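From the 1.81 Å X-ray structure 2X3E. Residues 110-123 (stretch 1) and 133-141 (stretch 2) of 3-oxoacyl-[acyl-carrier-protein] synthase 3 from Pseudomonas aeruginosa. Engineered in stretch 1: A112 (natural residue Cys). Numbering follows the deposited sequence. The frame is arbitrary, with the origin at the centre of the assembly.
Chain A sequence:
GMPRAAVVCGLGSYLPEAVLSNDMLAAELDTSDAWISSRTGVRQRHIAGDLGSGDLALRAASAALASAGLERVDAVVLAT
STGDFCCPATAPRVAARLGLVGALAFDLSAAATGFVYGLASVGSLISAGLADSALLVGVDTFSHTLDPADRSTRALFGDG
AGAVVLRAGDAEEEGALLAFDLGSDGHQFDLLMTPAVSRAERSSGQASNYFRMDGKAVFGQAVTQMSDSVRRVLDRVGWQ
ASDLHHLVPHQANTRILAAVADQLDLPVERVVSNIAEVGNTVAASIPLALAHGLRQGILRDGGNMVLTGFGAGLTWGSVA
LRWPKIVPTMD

Stretch 1 110-123: AAATGFVYGLASVG
Stretch 2 (133-141) SALLVGVDT

A helix packed on a strand is often held by shape alone, one large side chain filling a groove that glycine leaves open. In this ketoacyl synthase, residues 114-123 form a helix, preceded by a 3-10 turn at 112-113 that includes the engineered A112, and run nearly antiparallel (163°) to the extended strand that begins at S133. The axes approach to 8.3 Å. The register pairs F115 with G138 (CA to CA 5.4 Å), G118 with L136 (CA to CA 6.7 Å) and V122 with A134 (CA to CA 6.8 Å). No hydrogen bond joins the two directly; 345 Å² of surface is buried, the largest shares from L136, V122 and F115.

Strand alternation turns A134, L136 and D140 toward the helix, and L135 and V137 away. L136 dominates. With chi1 171° (t) and chi2 64° (p), it lays CD2 against the helix backbone, 3.4 Å from G118 C and 3.3 Å from L119 N. Glycine suits position 118 because an ideal CB there would lie 2.7 Å from L136 CD1, a clash.

The CA-to-CB bond of F115 points sideways, but chi1 -169° (t) and chi2 75° bring its ring nearer the strand. L136 CD2 sits over one face, 4.1 Å from the F115 ring centroid in a CH-pi contact, while G138 N lies near the ring plane at the edge, 4.0 Å from F115 CD1. An ideal CB on G138 would be tight, 3.2 Å from F115 CD1. L119 (m, t) adds its CG, 3.6 Å from L136 CD2.

Farther along, V122 (chi1 175°, t) points toward the strand; its CG1 meets A134 CB at a very close 3.0 Å, leaving little room beyond alanine's methyl, and its CG2 lies 4.3 Å from L136 CD1. At the other end, a water bridges by donating to A111 O and D140 OD2, each 2.8 Å from the water oxygen. D140 holds chi1 at -93°, between wells.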

# COMPACT_ATOMS: atom_id res chain seq x y z
N ALA A 110 -4.86 4.37 -0.98
CA ALA A 110 -6.23 4.66 -0.57
C ALA A 110 -6.65 6.06 -1.05
O ALA A 110 -7.43 6.74 -0.39
CB ALA A 110 -6.39 4.53 0.94
N ALA A 111 -6.11 6.47 -2.20
CA ALA A 111 -6.54 7.70 -2.86
C ALA A 111 -6.50 8.90 -1.91
O ALA A 111 -5.51 9.10 -1.21
CB ALA A 111 -7.94 7.49 -3.47
N ALA A 112 -7.58 9.68 -1.88
CA ALA A 112 -7.62 10.90 -1.07
C ALA A 112 -7.75 10.60 0.43
O ALA A 112 -7.61 11.52 1.25
CB ALA A 112 -8.75 11.81 -1.55
N THR A 113 -8.02 9.34 0.79
CA THR A 113 -8.01 8.89 2.19
C THR A 113 -6.67 8.26 2.60
O THR A 113 -6.55 7.71 3.70
CB THR A 113 -9.15 7.87 2.45
OG1 THR A 113 -10.32 8.26 1.72
CG2 THR A 113 -9.47 7.78 3.94
N GLY A 114 -5.67 8.35 1.74
CA GLY A 114 -4.37 7.71 1.96
C GLY A 114 -3.66 8.12 3.24
O GLY A 114 -3.04 7.28 3.88
N PHE A 115 -3.72 9.39 3.61
CA PHE A 115 -3.02 9.85 4.81
C PHE A 115 -3.67 9.30 6.10
O PHE A 115 -2.97 8.90 7.04
CB PHE A 115 -2.93 11.37 4.85
CG PHE A 115 -2.00 11.89 5.90
CD1 PHE A 115 -0.63 11.81 5.73
CD2 PHE A 115 -2.50 12.46 7.08
CE1 PHE A 115 0.24 12.28 6.71
CE2 PHE A 115 -1.64 12.93 8.05
CZ PHE A 115 -0.27 12.85 7.87
N VAL A 116 -5.01 9.25 6.12
CA VAL A 116 -5.73 8.68 7.26
C VAL A 116 -5.48 7.17 7.40
O VAL A 116 -5.17 6.69 8.51
CB VAL A 116 -7.25 8.98 7.20
CG1 VAL A 116 -7.97 8.39 8.41
CG2 VAL A 116 -7.49 10.49 7.16
N TYR A 117 -5.61 6.43 6.30
CA TYR A 117 -5.27 5.00 6.26
C TYR A 117 -3.81 4.78 6.60
O TYR A 117 -3.47 3.83 7.30
CB TYR A 117 -5.56 4.39 4.88
CG TYR A 117 -6.94 3.76 4.76
CD1 TYR A 117 -8.06 4.53 4.44
CD2 TYR A 117 -7.12 2.40 4.96
CE1 TYR A 117 -9.32 3.95 4.33
CE2 TYR A 117 -8.37 1.82 4.86
CZ TYR A 117 -9.46 2.59 4.54
OH TYR A 117 -10.69 1.97 4.43
N GLY A 118 -2.96 5.65 6.08
CA GLY A 118 -1.53 5.64 6.40
C GLY A 118 -1.25 5.76 7.88
O GLY A 118 -0.41 5.03 8.40
N LEU A 119 -1.96 6.65 8.57
CA LEU A 119 -1.80 6.81 10.02
C LEU A 119 -2.25 5.56 10.78
O LEU A 119 -1.61 5.15 11.76
CB LEU A 119 -2.58 8.02 10.52
CG LEU A 119 -2.00 9.39 10.17
CD1 LEU A 119 -3.03 10.48 10.42
CD2 LEU A 119 -0.71 9.64 10.98
N ALA A 120 -3.35 4.96 10.33
CA ALA A 120 -3.82 3.69 10.90
C ALA A 120 -2.76 2.60 10.74
O ALA A 120 -2.47 1.88 11.68
CB ALA A 120 -5.12 3.26 10.21
N SER A 121 -2.20 2.50 9.54
CA SER A 121 -1.23 1.43 9.23
C SER A 121 0.08 1.63 9.99
O SER A 121 0.55 0.70 10.66
CB SER A 121 -0.98 1.35 7.73
OG SER A 121 -0.12 0.25 7.42
N VAL A 122 0.66 2.82 9.89
CA VAL A 122 1.92 3.09 10.58
C VAL A 122 1.73 3.14 12.09
O VAL A 122 2.53 2.56 12.84
CB VAL A 122 2.59 4.38 10.09
CG1 VAL A 122 3.82 4.68 10.91
CG2 VAL A 122 2.96 4.26 8.61
N GLY A 123 0.68 3.81 12.55
CA GLY A 123 0.33 3.82 13.97
C GLY A 123 0.19 2.42 14.55
O GLY A 123 0.66 2.15 15.65
N SER A 133 9.44 3.88 15.66
CA SER A 133 9.27 5.19 15.03
C SER A 133 9.05 5.01 13.54
O SER A 133 9.44 3.99 12.96
CB SER A 133 10.49 6.06 15.28
OG SER A 133 11.66 5.44 14.75
N ALA A 134 8.44 6.01 12.91
CA ALA A 134 8.08 5.91 11.50
C ALA A 134 7.88 7.26 10.87
O ALA A 134 7.45 8.21 11.52
CB ALA A 134 6.81 5.09 11.35
N LEU A 135 8.19 7.32 9.58
CA LEU A 135 7.76 8.39 8.71
C LEU A 135 6.53 7.93 7.93
O LEU A 135 6.52 6.83 7.37
CB LEU A 135 8.87 8.76 7.71
CG LEU A 135 9.88 9.82 8.17
CD1 LEU A 135 11.16 9.73 7.35
CD2 LEU A 135 9.26 11.22 8.05
N LEU A 136 5.51 8.78 7.90
CA LEU A 136 4.39 8.62 6.98
C LEU A 136 4.39 9.84 6.07
O LEU A 136 4.33 10.97 6.55
CB LEU A 136 3.06 8.54 7.72
CG LEU A 136 1.81 8.59 6.82
CD1 LEU A 136 1.77 7.37 5.91
CD2 LEU A 136 0.55 8.68 7.69
N VAL A 137 4.46 9.61 4.76
CA VAL A 137 4.40 10.70 3.79
C VAL A 137 3.16 10.55 2.92
O VAL A 137 2.99 9.54 2.24
CB VAL A 137 5.62 10.71 2.85
CG1 VAL A 137 5.58 11.94 1.93
CG2 VAL A 137 6.93 10.66 3.64
N GLY A 138 2.27 11.53 3.00
CA GLY A 138 1.18 11.68 2.04
C GLY A 138 1.70 12.46 0.86
O GLY A 138 2.10 13.61 1.01
N VAL A 139 1.74 11.84 -0.31
CA VAL A 139 2.28 12.47 -1.51
C VAL A 139 1.50 12.04 -2.75
O VAL A 139 1.19 10.87 -2.92
CB VAL A 139 3.78 12.11 -1.72
CG1 VAL A 139 4.01 10.58 -1.73
CG2 VAL A 139 4.33 12.77 -2.99
N ASP A 140 1.20 13.00 -3.61
CA ASP A 140 0.61 12.71 -4.90
C ASP A 140 1.00 13.77 -5.92
O ASP A 140 1.15 14.95 -5.58
CB ASP A 140 -0.92 12.58 -4.78
CG ASP A 140 -1.37 11.13 -4.56
OD1 ASP A 140 -0.95 10.25 -5.33
OD2 ASP A 140 -2.18 10.88 -3.63
N THR A 141 1.18 13.33 -7.16
CA THR A 141 1.48 14.19 -8.29
C THR A 141 0.42 13.98 -9.37
O THR A 141 0.72 13.62 -10.52
CB THR A 141 2.89 13.92 -8.86
OG1 THR A 141 3.05 12.51 -9.06
CG2 THR A 141 3.96 14.43 -7.90
O HOH W 1 -3.28 8.48 -2.80